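PDB 1Q9J: Phthiocerol/phthiodiolone dimycocerosyl transferase from Mycobacterium tuberculosis, which probably catalyses the diesterification of phthiocerol and related alcohols with mycocerosic acids, the last step in making the dimycocerosate lipids of the mycobacterium. Local coordinates for residues A[216-221]-A[386-391]; A[346-351]-A[380-385]; A[169-174]-A[270-275]. One frame throughout, in Å; residues are numbered along the deposited sequence.

Contact 1: A[216-221]-A[386-391]; sequences LWLSKQ and GQLIIE
Leu216 and Ile390 form an antiparallel hydrogen-bonded pair, Leu216 N to Ile390 O at 3.0 Å and Ile390 N to Leu216 O at 2.9 Å. The ladder then stops: Leu218 N faces Leu388 O at too poor an angle to bond, as the chain turns toward the helix that begins at Lys220. Trp217 lies beside Ile389, both side chains pointing the same way. With CG1 anti to the carbonyl carbon (chi1 -57°) and CD1 extended beyond it, Ile389 sets CD1 over one face of the six-membered ring of Trp217, 3.5 Å from its centroid and displaced toward the CZ2-CH2 rim, a CH-pi contact that suits a slim aliphatic tip and a broad ring. The extended Gln387 crosses the same indole, its amide plane 61° from the ring, while its CG lies 3.8 Å from Lys220 CG, so the aliphatic parts pack and the polar ends can stay near the surface. Leu218 CD1 meets Leu388 CD2 at 3.5 Å. Leu216 and Ile390 share a face of the sheet and rest on Leu403 of helix 399-412. Strand 213-216 is the outermost strand of the sheet within this chain, beside strand 387-393, and Thr223 OG1, from helix 220-230, bonds to Leu388 N just where the strand pairing ends.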
loop_
_atom_site.group_PDB
_atom_site.type_symbol
_atom_site.label_atom_id
_atom_site.label_comp_id
_atom_site.label_asym_id
_atom_site.label_seq_id
_atom_site.Cartn_x
_atom_site.Cartn_y
_atom_site.Cartn_z
ATOM N N LEU A 216 8.293 -12.775 6.120
ATOM C CA LEU A 216 9.627 -13.370 6.282
ATOM C C LEU A 216 10.682 -12.290 6.171
ATOM O O LEU A 216 10.578 -11.420 5.318
ATOM C CB LEU A 216 9.892 -14.403 5.194
ATOM C CG LEU A 216 8.982 -15.620 5.243
ATOM C CD1 LEU A 216 9.309 -16.567 4.092
ATOM C CD2 LEU A 216 9.170 -16.307 6.585
ATOM N N TRP A 217 11.699 -12.355 7.023
ATOM C CA TRP A 217 12.770 -11.368 6.994
ATOM C C TRP A 217 14.056 -11.870 6.335
ATOM O O TRP A 217 14.115 -12.964 5.763
ATOM C CB TRP A 217 13.107 -10.894 8.409
ATOM C CG TRP A 217 12.097 -10.003 9.027
ATOM C CD1 TRP A 217 10.801 -10.305 9.299
ATOM C CD2 TRP A 217 12.306 -8.661 9.481
ATOM N NE1 TRP A 217 10.184 -9.236 9.893
ATOM C CE2 TRP A 217 11.086 -8.207 10.017
ATOM C CE3 TRP A 217 13.408 -7.792 9.482
ATOM C CZ2 TRP A 217 10.930 -6.913 10.562
ATOM C CZ3 TRP A 217 13.254 -6.503 10.025
ATOM C CH2 TRP A 217 12.024 -6.081 10.553
ATOM N N LEU A 218 15.082 -11.030 6.423
ATOM C CA LEU A 218 16.403 -11.305 5.880
ATOM C C LEU A 218 17.436 -10.645 6.765
ATOM O O LEU A 218 17.250 -9.514 7.221
ATOM C CB LEU A 218 16.526 -10.760 4.462
ATOM C CG LEU A 218 16.144 -11.766 3.384
ATOM C CD1 LEU A 218 16.227 -11.131 2.008
ATOM C CD2 LEU A 218 17.093 -12.944 3.490
ATOM N N SER A 219 18.526 -11.363 7.010
ATOM C CA SER A 219 19.602 -10.857 7.850
ATOM C C SER A 219 20.235 -9.632 7.220
ATOM O O SER A 219 20.322 -9.532 5.995
ATOM C CB SER A 219 20.674 -11.932 8.043
ATOM O OG SER A 219 21.132 -12.420 6.791
ATOM N N LYS A 220 20.671 -8.701 8.063
ATOM C CA LYS A 220 21.319 -7.486 7.590
ATOM C C LYS A 220 22.320 -7.864 6.506
ATOM O O LYS A 220 22.532 -7.116 5.555
ATOM C CB LYS A 220 22.047 -6.789 8.743
ATOM C CG LYS A 220 21.121 -6.200 9.799
ATOM C CD LYS A 220 21.817 -6.106 11.150
ATOM C CE LYS A 220 22.064 -7.504 11.735
ATOM N NZ LYS A 220 22.765 -7.478 13.057
ATOM N N GLN A 221 22.927 -9.038 6.646
ATOM C CA GLN A 221 23.892 -9.492 5.660
ATOM C C GLN A 221 23.226 -9.982 4.384
ATOM O O GLN A 221 23.487 -9.443 3.314
ATOM C CB GLN A 221 24.782 -10.596 6.228
ATOM C CG GLN A 221 26.147 -10.110 6.702
ATOM C CD GLN A 221 26.801 -9.137 5.723
ATOM O OE1 GLN A 221 26.569 -7.926 5.787
ATOM N NE2 GLN A 221 27.605 -9.667 4.802
ATOM N N GLY A 386 17.717 -1.932 7.142
ATOM C CA GLY A 386 18.672 -2.611 6.293
ATOM C C GLY A 386 18.406 -4.101 6.175
ATOM O O GLY A 386 19.327 -4.900 5.987
ATOM N N GLN A 387 17.142 -4.486 6.288
ATOM C CA GLN A 387 16.765 -5.888 6.179
ATOM C C GLN A 387 15.545 -5.978 5.276
ATOM O O GLN A 387 14.538 -5.312 5.512
ATOM C CB GLN A 387 16.437 -6.455 7.561
ATOM C CG GLN A 387 17.466 -6.081 8.627
ATOM C CD GLN A 387 17.102 -6.599 10.021
ATOM O OE1 GLN A 387 16.946 -7.809 10.223
ATOM N NE2 GLN A 387 16.981 -5.684 10.991
ATOM N N LEU A 388 15.657 -6.790 4.233
ATOM C CA LEU A 388 14.566 -6.970 3.300
ATOM C C LEU A 388 13.469 -7.770 3.965
ATOM O O LEU A 388 13.744 -8.713 4.701
ATOM C CB LEU A 388 15.023 -7.718 2.051
ATOM C CG LEU A 388 13.871 -8.207 1.164
ATOM C CD1 LEU A 388 13.032 -7.033 0.713
ATOM C CD2 LEU A 388 14.420 -8.963 -0.026
ATOM N N ILE A 389 12.227 -7.390 3.699
ATOM C CA ILE A 389 11.085 -8.075 4.269
ATOM C C ILE A 389 10.089 -8.460 3.181
ATOM O O ILE A 389 9.542 -7.599 2.490
ATOM C CB ILE A 389 10.362 -7.187 5.280
ATOM C CG1 ILE A 389 11.318 -6.746 6.371
ATOM C CG2 ILE A 389 9.196 -7.938 5.887
ATOM C CD1 ILE A 389 10.702 -5.727 7.302
ATOM N N ILE A 390 9.862 -9.760 3.040
ATOM C CA ILE A 390 8.919 -10.274 2.061
ATOM C C ILE A 390 7.587 -10.477 2.779
ATOM O O ILE A 390 7.563 -10.791 3.971
ATOM C CB ILE A 390 9.370 -11.634 1.511
ATOM C CG1 ILE A 390 10.703 -11.499 0.790
ATOM C CG2 ILE A 390 8.337 -12.174 0.553
ATOM C CD1 ILE A 390 11.255 -12.842 0.340
ATOM N N GLU A 391 6.492 -10.308 2.042
ATOM C CA GLU A 391 5.155 -10.478 2.591
ATOM C C GLU A 391 4.156 -11.011 1.579
ATOM O O GLU A 391 4.251 -10.747 0.381
ATOM C CB GLU A 391 4.624 -9.159 3.145
ATOM C CG GLU A 391 5.311 -8.688 4.396
ATOM C CD GLU A 391 4.551 -7.565 5.068
ATOM O OE1 GLU A 391 5.040 -7.025 6.081
ATOM O OE2 GLU A 391 3.460 -7.218 4.573
#

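Contact 2: A[346-351]-A[380-385]; sequences DATSFP and SCAVYA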
loop_
_atom_site.group_PDB
_atom_site.type_symbol
_atom_site.label_atom_id
_atom_site.label_comp_id
_atom_site.label_asym_id
_atom_site.label_seq_id
_atom_site.Cartn_x
_atom_site.Cartn_y
_atom_site.Cartn_z
ATOM N N ASP A 346 5.764 -2.532 -4.273
ATOM C CA ASP A 346 7.086 -2.158 -3.825
ATOM C C ASP A 346 6.912 -0.978 -2.866
ATOM O O ASP A 346 7.335 0.139 -3.163
ATOM C CB ASP A 346 7.920 -1.776 -5.053
ATOM C CG ASP A 346 7.969 -2.901 -6.103
ATOM O OD1 ASP A 346 9.025 -3.565 -6.210
ATOM O OD2 ASP A 346 6.954 -3.127 -6.809
ATOM N N ALA A 347 6.278 -1.234 -1.724
ATOM C CA ALA A 347 6.043 -0.191 -0.733
ATOM C C ALA A 347 7.123 -0.107 0.338
ATOM O O ALA A 347 6.834 0.125 1.512
ATOM C CB ALA A 347 4.677 -0.392 -0.083
ATOM N N THR A 348 8.374 -0.284 -0.071
ATOM C CA THR A 348 9.493 -0.208 0.864
ATOM C C THR A 348 9.539 1.216 1.424
ATOM O O THR A 348 9.691 2.172 0.666
ATOM C CB THR A 348 10.866 -0.540 0.158
ATOM O OG1 THR A 348 11.225 0.518 -0.740
ATOM C CG2 THR A 348 10.765 -1.838 -0.644
ATOM N N SER A 349 9.392 1.367 2.740
ATOM C CA SER A 349 9.426 2.701 3.331
ATOM C C SER A 349 9.355 2.760 4.862
ATOM O O SER A 349 9.453 1.748 5.565
ATOM C CB SER A 349 8.294 3.550 2.737
ATOM O OG SER A 349 8.469 4.916 3.044
ATOM N N PHE A 350 9.195 3.988 5.349
ATOM C CA PHE A 350 9.077 4.322 6.767
ATOM C C PHE A 350 10.332 4.509 7.626
ATOM O O PHE A 350 10.436 3.976 8.733
ATOM C CB PHE A 350 8.107 3.353 7.444
ATOM C CG PHE A 350 6.672 3.778 7.330
ATOM C CD1 PHE A 350 5.710 2.918 6.809
ATOM C CD2 PHE A 350 6.285 5.051 7.747
ATOM C CE1 PHE A 350 4.381 3.320 6.703
ATOM C CE2 PHE A 350 4.964 5.463 7.648
ATOM C CZ PHE A 350 4.005 4.599 7.127
ATOM N N PRO A 351 11.307 5.273 7.115
ATOM C CA PRO A 351 12.548 5.551 7.832
ATOM C C PRO A 351 12.538 7.068 8.053
ATOM O O PRO A 351 11.658 7.768 7.543
ATOM C CB PRO A 351 13.601 5.117 6.836
ATOM C CG PRO A 351 13.035 5.672 5.557
ATOM C CD PRO A 351 11.513 5.477 5.666
ATOM N N SER A 380 4.487 -8.294 -1.319
ATOM C CA SER A 380 4.971 -6.975 -0.969
ATOM C C SER A 380 6.353 -7.061 -0.336
ATOM O O SER A 380 6.701 -8.081 0.238
ATOM C CB SER A 380 3.979 -6.326 -0.005
ATOM O OG SER A 380 4.647 -5.652 1.067
ATOM N N CYS A 381 7.147 -6.002 -0.437
ATOM C CA CYS A 381 8.474 -6.054 0.157
ATOM C C CYS A 381 8.890 -4.690 0.665
ATOM O O CYS A 381 8.283 -3.691 0.306
ATOM C CB CYS A 381 9.498 -6.570 -0.864
ATOM S SG CYS A 381 9.645 -5.568 -2.355
ATOM N N ALA A 382 9.913 -4.658 1.511
ATOM C CA ALA A 382 10.432 -3.415 2.064
ATOM C C ALA A 382 11.711 -3.701 2.846
ATOM O O ALA A 382 11.901 -4.794 3.390
ATOM C CB ALA A 382 9.397 -2.754 2.964
ATOM N N VAL A 383 12.597 -2.716 2.891
ATOM C CA VAL A 383 13.842 -2.885 3.610
ATOM C C VAL A 383 13.788 -2.105 4.908
ATOM O O VAL A 383 13.905 -0.876 4.932
ATOM C CB VAL A 383 15.014 -2.425 2.756
ATOM C CG1 VAL A 383 16.326 -2.661 3.491
ATOM C CG2 VAL A 383 14.992 -3.181 1.443
ATOM N N TYR A 384 13.592 -2.848 5.989
ATOM C CA TYR A 384 13.495 -2.274 7.315
ATOM C C TYR A 384 14.842 -2.451 7.987
ATOM O O TYR A 384 15.407 -3.543 7.972
ATOM C CB TYR A 384 12.407 -3.001 8.124
ATOM C CG TYR A 384 12.083 -2.352 9.454
ATOM C CD1 TYR A 384 11.072 -1.402 9.564
ATOM C CD2 TYR A 384 12.838 -2.638 10.592
ATOM C CE1 TYR A 384 10.824 -0.748 10.772
ATOM C CE2 TYR A 384 12.600 -1.987 11.804
ATOM C CZ TYR A 384 11.595 -1.040 11.885
ATOM O OH TYR A 384 11.402 -0.357 13.067
ATOM N N ALA A 385 15.364 -1.367 8.548
ATOM C CA ALA A 385 16.638 -1.423 9.247
ATOM C C ALA A 385 17.689 -2.180 8.444
ATOM O O ALA A 385 18.460 -2.972 8.993
ATOM C CB ALA A 385 16.440 -2.092 10.599
#
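Of the flat groups, the Asp346 carboxylate approaches the other segment at one oxygen, OD1, which lies 4.4 Å from Cys381 SG, and neither of the two aromatic rings is part of the interface. Phe350 carries its ring off to Ile364, Ala133 and Val136, and Tyr384 packs on Ile361, Ile364 and Ile389, so both rings reach strand 360-368 beside the contact. The contact itself is carried by Thr348 and Ala382. Here the chain has just left strand 342-345, the parallel neighbour of strand 378-384, and still runs at 34° to it. Thr348 CG2 is anti to the carbonyl carbon, which turns this methyl toward the Cys381 carbonyl; some of its distances to the strand are too short to be trusted. The two CB atoms of Thr348 and Ala382 are 3.9 Å apart. Ala382 CB also lies 4.1 Å from Ala347 O and likewise 4.1 Å from Ser349 N, under the backbone of the loop, where the small alanine side chain fits against the loop backbone. Thr348 N comes near Cys381 O at a poor angle for bonding. Asn238 of helix 237-253 touches Asp346, Thr348 and Cys381 together, joining loop, strand and helix. Ala347 has its side chain about 10 Å from that of His124, the probable proton acceptor. The chemistry is therefore van der Waals packing: the parallel hydrogen-bond pattern has given way, and methyl contacts join loop and strand where the chain leaves the sheet near the likely active site.

Contact 3: A[169-174]-A[270-275]; sequences AQRGIR and FVLAPP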
loop_
_atom_site.group_PDB
_atom_site.type_symbol
_atom_site.label_atom_id
_atom_site.label_comp_id
_atom_site.label_asym_id
_atom_site.label_seq_id
_atom_site.Cartn_x
_atom_site.Cartn_y
_atom_site.Cartn_z
ATOM N N ALA A 169 -8.164 14.668 -15.475
ATOM C CA ALA A 169 -8.979 15.688 -16.108
ATOM C C ALA A 169 -8.277 17.053 -16.082
ATOM O O ALA A 169 -8.311 17.769 -17.077
ATOM C CB ALA A 169 -10.347 15.772 -15.426
ATOM N N GLN A 170 -7.640 17.421 -14.967
ATOM C CA GLN A 170 -6.950 18.717 -14.908
ATOM C C GLN A 170 -5.941 18.799 -16.041
ATOM O O GLN A 170 -5.711 19.871 -16.596
ATOM C CB GLN A 170 -6.205 18.908 -13.588
ATOM C CG GLN A 170 -7.092 18.984 -12.362
ATOM C CD GLN A 170 -6.327 19.421 -11.120
ATOM O OE1 GLN A 170 -5.205 18.966 -10.861
ATOM N NE2 GLN A 170 -6.944 20.291 -10.331
ATOM N N ARG A 171 -5.327 17.662 -16.356
ATOM C CA ARG A 171 -4.357 17.590 -17.435
ATOM C C ARG A 171 -5.121 17.219 -18.694
ATOM O O ARG A 171 -6.352 17.266 -18.721
ATOM C CB ARG A 171 -3.295 16.529 -17.148
ATOM C CG ARG A 171 -2.238 16.956 -16.132
ATOM C CD ARG A 171 -2.228 16.002 -14.952
ATOM N NE ARG A 171 -2.338 16.703 -13.661
ATOM C CZ ARG A 171 -1.287 17.157 -13.004
ATOM N NH1 ARG A 171 -0.075 16.980 -13.521
ATOM N NH2 ARG A 171 -1.449 17.761 -11.851
ATOM N N GLY A 172 -4.405 16.852 -19.744
ATOM C CA GLY A 172 -5.093 16.485 -20.965
ATOM C C GLY A 172 -5.886 15.206 -20.783
ATOM O O GLY A 172 -7.085 15.149 -21.073
ATOM N N ILE A 173 -5.199 14.186 -20.278
ATOM C CA ILE A 173 -5.763 12.862 -20.055
ATOM C C ILE A 173 -7.273 12.850 -19.817
ATOM O O ILE A 173 -7.769 13.355 -18.804
ATOM C CB ILE A 173 -5.040 12.163 -18.889
ATOM C CG1 ILE A 173 -3.577 12.616 -18.844
ATOM C CG2 ILE A 173 -5.070 10.664 -19.096
ATOM C CD1 ILE A 173 -2.783 12.091 -17.661
ATOM N N ARG A 174 -7.999 12.280 -20.778
ATOM C CA ARG A 174 -9.460 12.188 -20.715
ATOM C C ARG A 174 -9.929 10.870 -20.122
ATOM O O ARG A 174 -10.694 10.852 -19.158
ATOM C CB ARG A 174 -10.089 12.377 -22.113
ATOM C CG ARG A 174 -9.287 11.834 -23.288
ATOM C CD ARG A 174 -8.120 12.757 -23.610
ATOM N NE ARG A 174 -7.116 12.111 -24.449
ATOM C CZ ARG A 174 -5.872 12.555 -24.603
ATOM N NH1 ARG A 174 -5.469 13.651 -23.972
ATOM N NH2 ARG A 174 -5.028 11.896 -25.382
ATOM N N PHE A 270 5.105 11.313 -9.715
ATOM C CA PHE A 270 6.379 11.751 -10.278
ATOM C C PHE A 270 6.433 11.538 -11.783
ATOM O O PHE A 270 7.427 11.862 -12.429
ATOM C CB PHE A 270 7.528 10.995 -9.638
ATOM C CG PHE A 270 7.263 10.580 -8.229
ATOM C CD1 PHE A 270 6.509 9.438 -7.962
ATOM C CD2 PHE A 270 7.771 11.322 -7.158
ATOM C CE1 PHE A 270 6.267 9.042 -6.647
ATOM C CE2 PHE A 270 7.534 10.931 -5.838
ATOM C CZ PHE A 270 6.783 9.791 -5.576
ATOM N N VAL A 271 5.354 10.995 -12.325
ATOM C CA VAL A 271 5.248 10.735 -13.741
ATOM C C VAL A 271 4.556 11.881 -14.497
ATOM O O VAL A 271 5.154 12.540 -15.354
ATOM C CB VAL A 271 4.490 9.399 -13.964
ATOM C CG1 VAL A 271 3.948 9.317 -15.374
ATOM C CG2 VAL A 271 5.439 8.224 -13.703
ATOM N N LEU A 272 3.296 12.115 -14.150
ATOM C CA LEU A 272 2.462 13.134 -14.768
ATOM C C LEU A 272 3.006 14.548 -14.840
ATOM O O LEU A 272 4.004 14.895 -14.221
ATOM C CB LEU A 272 1.118 13.201 -14.060
ATOM C CG LEU A 272 0.287 11.931 -13.988
ATOM C CD1 LEU A 272 -1.023 12.275 -13.312
ATOM C CD2 LEU A 272 0.044 11.363 -15.377
ATOM N N ALA A 273 2.266 15.347 -15.606
ATOM C CA ALA A 273 2.508 16.759 -15.875
ATOM C C ALA A 273 2.797 17.470 -14.563
ATOM O O ALA A 273 3.385 16.860 -13.666
ATOM C CB ALA A 273 1.297 17.359 -16.558
ATOM N N PRO A 274 2.367 18.751 -14.407
ATOM C CA PRO A 274 2.721 19.320 -13.100
ATOM C C PRO A 274 2.544 18.229 -12.057
ATOM O O PRO A 274 1.473 17.634 -11.914
ATOM C CB PRO A 274 1.749 20.481 -12.940
ATOM C CG PRO A 274 0.584 20.061 -13.752
ATOM C CD PRO A 274 1.216 19.478 -14.974
ATOM N N PRO A 275 3.643 17.885 -11.386
ATOM C CA PRO A 275 3.648 16.853 -10.356
ATOM C C PRO A 275 2.496 17.048 -9.390
ATOM O O PRO A 275 1.962 18.148 -9.258
ATOM C CB PRO A 275 5.024 17.016 -9.704
ATOM C CG PRO A 275 5.438 18.407 -10.074
ATOM C CD PRO A 275 4.955 18.530 -11.476
#
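Arg171 and Ala273 mark the nearest passage of the two backbones, their CA atoms 7.1 Å apart, as the chain leaves helix 164-170 and passes the loop between strands 260-267 and 285-292. Past Gln170 neither segment is regular, and this is a surface contact between a helix end and a loop in the two-domain, chloramphenicol acetyltransferase-like fold of the family, bridged by side chains. Arg171 does most of it. CG is anti to the carbonyl carbon (chi1 -77°), which sets it 3.6 Å from Ala273 CB, and the chain then bends to bring the guanidinium tip to tip with Pro274. Both terminal nitrogens point at one acceptor, Pro274 O: the hydrogen bond from NH1 is modelled too short for its length to be trusted, and that from NH2, at 2.9 Å and 123°, is weak. Pro274 CG lies over one face of the guanidinium, 3.5 Å from Arg171 CZ. An arginine suits this place because its long arm can span the gap between the backbones and end in a flat group with N-H donors near a carbonyl. A further weak bond from Arg171 NE to Val167 O ties the arm back to its own helix. Leu272 packs against Val167 and Leu168 of that helix and against Gln321, while Ile173 touches Leu168 and Gln322. Across the segments, these two branched aliphatic chains meet through their terminal methyls, Ile173 CD1 lying 3.7 Å from Leu272 CD2.

Overall arrangement
Contacts 1 and 2 both reach one six-stranded sheet: their centres are 10 Å apart, and strands 378-384 and 387-393, consecutive in the chain, are neighbours in it, with Ile389 N probably bonded to Ala382 O. Contact 2 is nested within the loop that contact 1 closes. Contact 3 lies on the opposite side of the chain's centre from contact 1, its own centre 36 Å from contact 1 and 27 Å from contact 2, and touches neither. Along the sequence it interlocks with contact 1 and closes before contact 2 opens. Segment 270-275 nevertheless follows strand 260-267 of the same sheet, so contact 3 joins a loop leaving that sheet to the end of helix 164-170 in this two-domain enzyme.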